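Local coordinates for DUF3992 domain-containing protein (Bacillus cereus, PDB 7A02), which forms disulfide-linked pilus fibres, the appendages that project from Bacillus endospores, probably serving as their repeating subunit, at residues D54-G68 with R91-T105. Numbering follows the deposited sequence.
Sequences DTGTGPVTIVFYSGG and RFDTVTILGTAAAET
Asp54 and Thr55 both send their backbone N-H to Thr105 O, a classic beta bulge where strand 46-55 pairs with strand 104-114; Thr105 OG1 turns instead to Trp27 O. At Thr57 the chain is crossing from one sheet to the other, and Glu104, bent at chi2 (90°), places OE2 to accept the Thr100 N-H on that oxygen's syn lone pair, with Thr100 N 3.0 Å from Glu104 OE2. From Thr61 a second antiparallel ladder runs in the other sheet: Thr61 with Leu98, Val63 with Thr96 and Tyr65 with Thr94 are the hydrogen-bonded pairs. Ile62 CG1 packs 3.7 Å from Val95 CG1 on the buried face. There Phe64 lays its CD2 3.7 Å from Val95 CG2 and turns the same edge to the face of Phe92, a T-shaped pair with planes at 79°; Phe87 adds another edge-to-face partner. On the other face the Tyr65 ring crosses Thr96, and Tyr65 CE2 lies 3.5 Å from Thr96 OG1. Tyr65 O accepts from Asp93 N and Thr94 N, a second bulge, and a weak hydrogen bond runs from Gly68 N to Asp93 OD2. The two segments thus pair once in each sheet of this beta sandwich, backbone bonds setting the register and apolar side chains filling the buried face.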
loop_
_atom_site.group_PDB
_atom_site.type_symbol
_atom_site.label_atom_id
_atom_site.label_comp_id
_atom_site.label_asym_id
_atom_site.label_seq_id
_atom_site.Cartn_x
_atom_site.Cartn_y
_atom_site.Cartn_z
ATOM N N ASP A 54 50.014 25.018 27.844
ATOM C CA ASP A 54 51.017 25.778 27.109
ATOM C C ASP A 54 52.258 26.037 27.953
ATOM O O ASP A 54 53.360 25.615 27.589
ATOM C CB ASP A 54 50.415 27.096 26.620
ATOM C CG ASP A 54 51.250 27.749 25.546
ATOM O OD1 ASP A 54 51.362 27.170 24.446
ATOM O OD2 ASP A 54 51.791 28.845 25.797
ATOM N N THR A 55 52.102 26.725 29.078
ATOM C CA THR A 55 53.253 27.062 29.902
ATOM C C THR A 55 52.971 26.740 31.359
ATOM O O THR A 55 51.820 26.673 31.792
ATOM C CB THR A 55 53.645 28.538 29.788
ATOM O OG1 THR A 55 52.581 29.356 30.279
ATOM C CG2 THR A 55 53.938 28.910 28.344
ATOM N N GLY A 56 54.047 26.556 32.108
ATOM C CA GLY A 56 54.016 26.237 33.515
ATOM C C GLY A 56 54.807 24.985 33.784
ATOM O O GLY A 56 55.573 24.508 32.943
ATOM N N THR A 57 54.621 24.436 34.976
ATOM C CA THR A 57 55.248 23.184 35.358
ATOM C C THR A 57 54.218 22.298 36.036
ATOM O O THR A 57 53.204 22.771 36.549
ATOM C CB THR A 57 56.431 23.404 36.297
ATOM O OG1 THR A 57 56.966 22.135 36.687
ATOM C CG2 THR A 57 55.983 24.154 37.536
ATOM N N GLY A 58 54.481 21.000 36.024
ATOM C CA GLY A 58 53.613 20.060 36.685
ATOM C C GLY A 58 52.341 19.829 35.903
ATOM O O GLY A 58 51.859 20.704 35.181
ATOM N N PRO A 59 51.773 18.638 36.035
ATOM C CA PRO A 59 50.595 18.290 35.241
ATOM C C PRO A 59 49.372 19.082 35.670
ATOM O O PRO A 59 49.261 19.554 36.802
ATOM C CB PRO A 59 50.410 16.795 35.516
ATOM C CG PRO A 59 51.678 16.348 36.166
ATOM C CD PRO A 59 52.197 17.529 36.896
ATOM N N VAL A 60 48.443 19.223 34.731
ATOM C CA VAL A 60 47.157 19.865 34.966
ATOM C C VAL A 60 46.075 18.804 34.842
ATOM O O VAL A 60 46.090 18.004 33.899
ATOM C CB VAL A 60 46.917 21.020 33.982
ATOM C CG1 VAL A 60 45.574 21.657 34.237
ATOM C CG2 VAL A 60 48.013 22.044 34.106
ATOM N N THR A 61 45.148 18.786 35.793
ATOM C CA THR A 61 44.106 17.770 35.858
ATOM C C THR A 61 42.757 18.383 35.519
ATOM O O THR A 61 42.340 19.360 36.146
ATOM C CB THR A 61 44.052 17.134 37.244
ATOM O OG1 THR A 61 45.286 16.458 37.505
ATOM C CG2 THR A 61 42.921 16.138 37.320
ATOM N N ILE A 62 42.074 17.798 34.540
ATOM C CA ILE A 62 40.747 18.229 34.116
ATOM C C ILE A 62 39.743 17.168 34.536
ATOM O O ILE A 62 39.985 15.967 34.358
ATOM C CB ILE A 62 40.696 18.491 32.600
ATOM C CG1 ILE A 62 39.385 19.171 32.219
ATOM C CG2 ILE A 62 40.922 17.228 31.800
ATOM C CD1 ILE A 62 39.386 19.739 30.836
ATOM N N VAL A 63 38.636 17.605 35.136
ATOM C CA VAL A 63 37.618 16.699 35.652
ATOM C C VAL A 63 36.248 17.161 35.177
ATOM O O VAL A 63 35.910 18.342 35.302
ATOM C CB VAL A 63 37.646 16.620 37.188
ATOM C CG1 VAL A 63 36.642 15.612 37.671
ATOM C CG2 VAL A 63 39.024 16.242 37.672
ATOM N N PHE A 64 35.463 16.226 34.645
ATOM C CA PHE A 64 34.077 16.469 34.263
ATOM C C PHE A 64 33.164 15.945 35.361
ATOM O O PHE A 64 33.315 14.804 35.802
ATOM C CB PHE A 64 33.734 15.776 32.945
ATOM C CG PHE A 64 34.555 16.232 31.777
ATOM C CD1 PHE A 64 35.835 15.763 31.588
ATOM C CD2 PHE A 64 34.032 17.107 30.852
ATOM C CE1 PHE A 64 36.578 16.174 30.515
ATOM C CE2 PHE A 64 34.776 17.515 29.778
ATOM C CZ PHE A 64 36.048 17.049 29.612
ATOM N N TYR A 65 32.214 16.767 35.792
ATOM C CA TYR A 65 31.332 16.439 36.901
ATOM C C TYR A 65 29.887 16.421 36.440
ATOM O O TYR A 65 29.430 17.338 35.750
ATOM C CB TYR A 65 31.471 17.442 38.038
ATOM C CG TYR A 65 32.737 17.303 38.831
ATOM C CD1 TYR A 65 32.978 16.176 39.589
ATOM C CD2 TYR A 65 33.692 18.298 38.819
ATOM C CE1 TYR A 65 34.130 16.045 40.313
ATOM C CE2 TYR A 65 34.847 18.176 39.538
ATOM C CZ TYR A 65 35.062 17.049 40.286
ATOM O OH TYR A 65 36.222 16.924 41.009
ATOM N N SER A 66 29.169 15.380 36.847
ATOM C CA SER A 66 27.735 15.260 36.621
ATOM C C SER A 66 27.043 15.368 37.969
ATOM O O SER A 66 27.157 14.467 38.802
ATOM C CB SER A 66 27.392 13.941 35.940
ATOM O OG SER A 66 26.036 13.609 36.158
ATOM N N GLY A 67 26.331 16.466 38.184
ATOM C CA GLY A 67 25.665 16.676 39.449
ATOM C C GLY A 67 26.449 17.578 40.373
ATOM O O GLY A 67 26.574 17.300 41.568
ATOM N N GLY A 68 26.990 18.661 39.831
ATOM C CA GLY A 68 27.748 19.603 40.627
ATOM C C GLY A 68 29.163 19.134 40.876
ATOM O O GLY A 68 29.564 18.020 40.531
ATOM N N ARG A 91 26.465 13.759 29.136
ATOM C CA ARG A 91 25.909 13.909 30.481
ATOM C C ARG A 91 26.955 14.349 31.501
ATOM O O ARG A 91 27.376 13.591 32.371
ATOM C CB ARG A 91 25.195 12.648 30.971
ATOM C CG ARG A 91 23.720 12.572 30.609
ATOM C CD ARG A 91 23.198 11.181 30.301
ATOM N NE ARG A 91 23.638 10.568 29.059
ATOM C CZ ARG A 91 22.975 9.567 28.489
ATOM N NH1 ARG A 91 23.386 9.032 27.351
ATOM N NH2 ARG A 91 21.886 9.090 29.077
ATOM N N PHE A 92 27.366 15.604 31.384
ATOM C CA PHE A 92 28.182 16.248 32.396
ATOM C C PHE A 92 27.598 17.615 32.708
ATOM O O PHE A 92 26.891 18.212 31.896
ATOM C CB PHE A 92 29.641 16.381 31.954
ATOM C CG PHE A 92 29.829 17.197 30.718
ATOM C CD1 PHE A 92 29.725 16.621 29.474
ATOM C CD2 PHE A 92 30.123 18.537 30.803
ATOM C CE1 PHE A 92 29.897 17.368 28.344
ATOM C CE2 PHE A 92 30.297 19.284 29.676
ATOM C CZ PHE A 92 30.182 18.700 28.445
ATOM N N ASP A 93 27.900 18.110 33.901
ATOM C CA ASP A 93 27.307 19.344 34.388
ATOM C C ASP A 93 28.320 20.472 34.510
ATOM O O ASP A 93 28.022 21.609 34.145
ATOM C CB ASP A 93 26.637 19.077 35.741
ATOM C CG ASP A 93 25.807 20.242 36.226
ATOM O OD1 ASP A 93 25.760 21.282 35.541
ATOM O OD2 ASP A 93 25.189 20.114 37.303
ATOM N N THR A 94 29.520 20.192 35.014
ATOM C CA THR A 94 30.558 21.206 35.122
ATOM C C THR A 94 31.889 20.602 34.713
ATOM O O THR A 94 32.037 19.384 34.618
ATOM C CB THR A 94 30.675 21.772 36.540
ATOM O OG1 THR A 94 30.940 20.706 37.455
ATOM C CG2 THR A 94 29.402 22.474 36.953
ATOM N N VAL A 95 32.865 21.466 34.460
ATOM C CA VAL A 95 34.239 21.053 34.209
ATOM C C VAL A 95 35.151 21.892 35.087
ATOM O O VAL A 95 34.965 23.106 35.202
ATOM C CB VAL A 95 34.631 21.202 32.727
ATOM C CG1 VAL A 95 35.954 20.536 32.474
ATOM C CG2 VAL A 95 33.576 20.611 31.834
ATOM N N THR A 96 36.127 21.249 35.722
ATOM C CA THR A 96 37.074 21.963 36.565
ATOM C C THR A 96 38.497 21.603 36.182
ATOM O O THR A 96 38.781 20.484 35.744
ATOM C CB THR A 96 36.883 21.666 38.054
ATOM O OG1 THR A 96 37.321 20.334 38.335
ATOM C CG2 THR A 96 35.435 21.809 38.451
ATOM N N ILE A 97 39.391 22.569 36.364
ATOM C CA ILE A 97 40.817 22.376 36.137
ATOM C C ILE A 97 41.575 22.636 37.429
ATOM O O ILE A 97 41.218 23.507 38.228
ATOM C CB ILE A 97 41.359 23.263 34.995
ATOM C CG1 ILE A 97 41.186 24.740 35.328
ATOM C CG2 ILE A 97 40.694 22.925 33.688
ATOM C CD1 ILE A 97 41.890 25.650 34.376
ATOM N N LEU A 98 42.621 21.840 37.635
ATOM C CA LEU A 98 43.463 21.916 38.822
ATOM C C LEU A 98 44.916 21.918 38.383
ATOM O O LEU A 98 45.321 21.073 37.582
ATOM C CB LEU A 98 43.198 20.738 39.756
ATOM C CG LEU A 98 43.978 20.735 41.064
ATOM C CD1 LEU A 98 43.609 21.930 41.894
ATOM C CD2 LEU A 98 43.714 19.457 41.823
ATOM N N GLY A 99 45.701 22.849 38.917
ATOM C CA GLY A 99 47.105 22.951 38.583
ATOM C C GLY A 99 47.949 23.262 39.805
ATOM O O GLY A 99 47.436 23.603 40.871
ATOM N N THR A 100 49.258 23.135 39.618
ATOM C CA THR A 100 50.216 23.467 40.657
ATOM C C THR A 100 50.172 24.974 40.915
ATOM O O THR A 100 49.657 25.753 40.111
ATOM C CB THR A 100 51.610 22.999 40.238
ATOM O OG1 THR A 100 51.553 21.614 39.883
ATOM C CG2 THR A 100 52.616 23.153 41.366
ATOM N N ALA A 101 50.709 25.400 42.053
ATOM C CA ALA A 101 50.755 26.825 42.375
ATOM C C ALA A 101 51.894 27.517 41.638
ATOM O O ALA A 101 52.698 28.244 42.214
ATOM C CB ALA A 101 50.880 27.016 43.880
ATOM N N ALA A 102 51.951 27.287 40.331
ATOM C CA ALA A 102 52.896 27.946 39.449
ATOM C C ALA A 102 52.196 28.681 38.322
ATOM O O ALA A 102 52.871 29.203 37.428
ATOM C CB ALA A 102 53.887 26.932 38.867
ATOM N N ALA A 103 50.864 28.720 38.334
ATOM C CA ALA A 103 50.062 29.456 37.362
ATOM C C ALA A 103 50.367 29.003 35.934
ATOM O O ALA A 103 50.827 29.774 35.092
ATOM C CB ALA A 103 50.263 30.965 37.520
ATOM N N GLU A 104 50.106 27.727 35.676
ATOM C CA GLU A 104 50.154 27.236 34.310
ATOM C C GLU A 104 49.058 27.901 33.496
ATOM O O GLU A 104 48.035 28.329 34.031
ATOM C CB GLU A 104 49.979 25.721 34.277
ATOM C CG GLU A 104 50.965 24.965 35.130
ATOM C CD GLU A 104 50.467 24.762 36.538
ATOM O OE1 GLU A 104 49.781 25.661 37.058
ATOM O OE2 GLU A 104 50.756 23.705 37.127
ATOM N N THR A 105 49.279 28.008 32.194
ATOM C CA THR A 105 48.263 28.584 31.331
ATOM C C THR A 105 48.209 27.827 30.017
ATOM O O THR A 105 49.189 27.205 29.592
ATOM C CB THR A 105 48.502 30.070 31.069
ATOM O OG1 THR A 105 47.345 30.626 30.435
ATOM C CG2 THR A 105 49.680 30.266 30.157
#